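Local coordinates for putative flagellar hook-associated protein (Vibrio parahaemolyticus, PDB 3PWX) that probably serves as a structural component of the bacterial flagellum, a flagellin-family protein thought to act at the hook-filament junction, at residues A31-T36 against V128-G133; D45-S50 against A188-A193. All coordinates share one frame; numbering follows the deposited sequence.

Both contacts use helix 7-61, and both are buried and apolar, but they tie that helix to different partners. Contact 1 (31-36 against 128-133) sets it against the first strand of a small antiparallel hairpin, about 16 Å from the centre of the chain; the tip of that hairpin reaches the second subunit. Contact 2 (45-50 against 188-193) lies nearer the middle of the chain, about 9 Å from its centre, and packs the same helix on the long helix 172-223. The centres of contact 1 and contact 2 are 24 Å apart. Contact 1 depends on branched side chains alone, whereas a serine CB shares contact 2. Two threonine hydroxyls in contact 1 and one serine hydroxyl in contact 2 bond back to their own helix.

Contact 1: A31-T36 against V128-G133; sequences ANLKTT and VTVAKG
L33 and V128 meet through methyl groups; the flat groups beside them are peptide carbonyls of the helix. T35 N and T35 OG1 approach A31 O from opposite faces of its plane, the hydroxyl at 3.2 Å and tilted 29° from that plane. T36 repeats this one residue on: its N and OG1 take opposite faces of N32 O, with T36 OG1 3.0 Å from N32 O. Each carbonyl oxygen is thus held by an amide and a hydroxyl of the same threonine, and both threonine hydroxyls are turned back onto the helix.

The cross-contact itself depends on one leucine. L33 sends CG anti to its backbone N (chi1 175°), and its CD2 branch carries the contact. CD2 of L33 lies 3.8 Å from CG1 of V128 and 3.9 Å from CB of V128; the leucine and valine lie alongside each other, pointing opposite ways. The same L33 CD2 stands 4.2 Å from V130 CG1, so a single methyl spans two residues on one face of the strand, while T129 between them points away. The leucine, buried, also touches M136 on the partner strand and L204 of helix 172-223. K34, the next residue, makes a salt bridge with D205 of that helix.

V128 pairs by backbone hydrogen bonds with M136, and the positive phi of G133 (67°) suits the turn between the strands. This is a beta-hairpin laid against the long helix 7-61, in a chain whose extended N- and C-terminal helices are characteristic of the flagellin family.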
# COMPACT_ATOMS: atom_id res chain seq x y z
N ALA A 31 -10.88 -9.21 2.39
CA ALA A 31 -12.23 -9.18 2.95
C ALA A 31 -12.21 -8.37 4.27
O ALA A 31 -13.10 -7.58 4.53
CB ALA A 31 -12.76 -10.59 3.19
N ASN A 32 -11.19 -8.54 5.12
CA ASN A 32 -11.29 -7.76 6.36
C ASN A 32 -11.09 -6.30 6.13
O ASN A 32 -11.69 -5.46 6.82
CB ASN A 32 -10.45 -8.32 7.49
CG ASN A 32 -10.99 -9.64 7.97
OD1 ASN A 32 -12.20 -9.84 7.97
ND2 ASN A 32 -10.12 -10.57 8.38
N LEU A 33 -10.30 -5.96 5.12
CA LEU A 33 -10.03 -4.55 4.89
C LEU A 33 -11.31 -3.89 4.30
O LEU A 33 -11.70 -2.78 4.69
CB LEU A 33 -8.76 -4.35 4.04
CG LEU A 33 -8.40 -2.93 3.61
CD1 LEU A 33 -8.43 -1.93 4.78
CD2 LEU A 33 -7.06 -2.92 2.92
N LYS A 34 -12.01 -4.62 3.43
CA LYS A 34 -13.24 -4.14 2.83
C LYS A 34 -14.29 -3.84 3.89
O LYS A 34 -15.12 -2.91 3.74
CB LYS A 34 -13.80 -5.17 1.87
CG LYS A 34 -12.93 -5.39 0.63
CD LYS A 34 -13.71 -6.05 -0.47
CE LYS A 34 -14.84 -5.07 -0.88
NZ LYS A 34 -14.96 -4.98 -2.39
N THR A 35 -14.25 -4.65 4.94
CA THR A 35 -15.21 -4.51 6.02
C THR A 35 -14.96 -3.26 6.81
O THR A 35 -15.88 -2.61 7.23
CB THR A 35 -15.12 -5.66 6.98
OG1 THR A 35 -15.67 -6.81 6.33
CG2 THR A 35 -15.94 -5.34 8.27
N THR A 36 -13.70 -2.95 7.00
CA THR A 36 -13.26 -1.82 7.79
C THR A 36 -13.47 -0.60 6.95
O THR A 36 -13.82 0.46 7.47
CB THR A 36 -11.78 -2.03 7.98
OG1 THR A 36 -11.62 -3.19 8.80
CG2 THR A 36 -11.12 -0.85 8.64
N VAL A 128 -2.35 -2.44 5.35
CA VAL A 128 -2.64 -3.86 5.36
C VAL A 128 -2.02 -4.47 4.12
O VAL A 128 -2.14 -3.92 2.97
CB VAL A 128 -4.19 -4.02 5.34
CG1 VAL A 128 -4.65 -5.33 4.70
CG2 VAL A 128 -4.69 -3.92 6.74
N THR A 129 -1.38 -5.62 4.33
CA THR A 129 -0.73 -6.41 3.27
C THR A 129 -1.79 -7.25 2.55
O THR A 129 -2.54 -7.99 3.19
CB THR A 129 0.30 -7.33 3.84
OG1 THR A 129 1.33 -6.50 4.38
CG2 THR A 129 0.94 -8.23 2.76
N VAL A 130 -1.85 -7.14 1.23
CA VAL A 130 -2.95 -7.70 0.55
C VAL A 130 -2.51 -8.65 -0.56
O VAL A 130 -3.36 -9.25 -1.22
CB VAL A 130 -3.92 -6.58 0.02
CG1 VAL A 130 -4.45 -5.71 1.19
CG2 VAL A 130 -3.26 -5.70 -1.05
N ALA A 131 -1.19 -8.72 -0.81
CA ALA A 131 -0.54 -9.72 -1.65
C ALA A 131 0.95 -9.58 -1.40
O ALA A 131 1.38 -8.55 -0.87
CB ALA A 131 -0.84 -9.55 -3.15
N LYS A 132 1.74 -10.59 -1.77
CA LYS A 132 3.15 -10.59 -1.49
C LYS A 132 3.75 -9.27 -1.88
O LYS A 132 3.77 -8.93 -3.05
CB LYS A 132 3.85 -11.70 -2.25
CG LYS A 132 5.31 -11.94 -1.74
CD LYS A 132 5.37 -12.01 -0.18
CE LYS A 132 6.61 -12.78 0.37
NZ LYS A 132 7.59 -11.79 0.96
N GLY A 133 4.28 -8.55 -0.90
CA GLY A 133 4.91 -7.25 -1.14
C GLY A 133 4.01 -6.07 -1.59
O GLY A 133 4.52 -5.10 -2.17

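Contact 2: D45-S50 against A188-A193; sequences DSVSES and ANVLGA. Unlike the reference sequence in segment 45-50: S48 (reference Asn).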
# COMPACT_ATOMS: atom_id res chain seq x y z
N ASP A 45 -20.64 8.96 5.42
CA ASP A 45 -21.95 9.22 4.87
C ASP A 45 -22.76 10.06 5.84
O ASP A 45 -23.30 11.11 5.47
CB ASP A 45 -22.69 7.94 4.55
CG ASP A 45 -23.85 8.19 3.62
OD1 ASP A 45 -23.65 8.76 2.52
OD2 ASP A 45 -25.00 7.88 4.00
N SER A 46 -22.78 9.64 7.10
CA SER A 46 -23.50 10.37 8.16
C SER A 46 -22.97 11.78 8.43
O SER A 46 -23.77 12.69 8.62
CB SER A 46 -23.52 9.54 9.44
OG SER A 46 -23.87 10.32 10.55
N VAL A 47 -21.63 11.96 8.44
CA VAL A 47 -21.01 13.28 8.51
C VAL A 47 -21.51 14.11 7.35
O VAL A 47 -21.82 15.24 7.54
CB VAL A 47 -19.45 13.25 8.49
CG1 VAL A 47 -18.85 14.65 8.35
CG2 VAL A 47 -18.89 12.60 9.75
N SER A 48 -21.66 13.54 6.15
CA SER A 48 -22.12 14.37 5.04
C SER A 48 -23.60 14.77 5.10
O SER A 48 -23.93 15.89 4.68
CB SER A 48 -21.82 13.74 3.72
OG SER A 48 -22.82 12.79 3.46
N GLU A 49 -24.47 13.87 5.58
CA GLU A 49 -25.90 14.24 5.90
C GLU A 49 -26.00 15.35 6.91
O GLU A 49 -26.80 16.28 6.75
CB GLU A 49 -26.71 13.05 6.39
CG GLU A 49 -27.32 12.22 5.23
CD GLU A 49 -27.56 10.76 5.62
OE1 GLU A 49 -26.64 10.17 6.25
OE2 GLU A 49 -28.65 10.20 5.30
N SER A 50 -25.18 15.27 7.94
CA SER A 50 -25.18 16.33 8.90
C SER A 50 -24.66 17.59 8.28
O SER A 50 -25.12 18.66 8.61
CB SER A 50 -24.36 15.99 10.11
OG SER A 50 -24.89 14.87 10.77
N ALA A 188 -16.63 18.90 0.41
CA ALA A 188 -15.68 18.46 -0.63
C ALA A 188 -14.64 17.43 -0.09
O ALA A 188 -14.28 16.41 -0.74
CB ALA A 188 -14.98 19.66 -1.23
N ASN A 189 -14.16 17.69 1.11
CA ASN A 189 -13.16 16.78 1.67
C ASN A 189 -13.83 15.44 2.03
O ASN A 189 -13.28 14.36 1.76
CB ASN A 189 -12.52 17.41 2.92
CG ASN A 189 -11.52 18.51 2.60
OD1 ASN A 189 -11.18 18.73 1.47
ND2 ASN A 189 -11.03 19.18 3.61
N VAL A 190 -14.99 15.50 2.67
CA VAL A 190 -15.70 14.28 3.07
C VAL A 190 -16.03 13.44 1.86
O VAL A 190 -15.82 12.23 1.87
CB VAL A 190 -17.00 14.59 3.91
CG1 VAL A 190 -17.93 13.38 3.96
CG2 VAL A 190 -16.61 14.94 5.29
N LEU A 191 -16.46 14.10 0.79
CA LEU A 191 -16.85 13.41 -0.43
C LEU A 191 -15.64 12.90 -1.16
O LEU A 191 -15.70 11.85 -1.79
CB LEU A 191 -17.69 14.35 -1.35
CG LEU A 191 -19.16 14.68 -0.97
CD1 LEU A 191 -19.85 15.51 -2.05
CD2 LEU A 191 -20.00 13.40 -0.68
N GLY A 192 -14.54 13.65 -1.10
CA GLY A 192 -13.29 13.21 -1.74
C GLY A 192 -12.76 11.95 -1.07
O GLY A 192 -12.29 11.02 -1.74
N ALA A 193 -12.84 11.90 0.25
CA ALA A 193 -12.51 10.71 1.04
C ALA A 193 -13.26 9.46 0.65
O ALA A 193 -12.68 8.39 0.61
CB ALA A 193 -12.85 11.00 2.51
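V190 packs against V47 and S48 where two long helices meet, and its side chain forks to meet both. Its CB serves as the branch point rather than a contact atom. From there CG1, anti to the backbone N (chi1 163°), runs to the serine: V190 CG1 is 3.9 Å from S48 CB. The other methyl, V190 CG2, meets V47 CG1 at 3.8 Å, the two valines crossing at a slant. One side chain therefore seats itself against two consecutive residues of the opposing helix, and the backbones come near enough for S48 CA and V190 CA to lie 6.7 Å apart.

S48, where the reference sequence has Asn, meets the valine through CB, while its hydroxyl bonds within its own helix. S48 OG is bonded to D45 O at 2.7 Å, only 17° out of the carbonyl plane, and that oxygen also accepts E49 N in the regular helical bond at 3.0 Å. A polar atom is thereby satisfied within its own helix at a buried position.

The two segments run in roughly opposite directions. Around them, V47 also packs on S88 and F89 of helix 71-89, S48 on M187 of helix 172-223, and V190 on I145. The valine pair thus joins helices 7-61 and 172-223 where helix 71-89 packs against the first and the short helix 142-145 against the second.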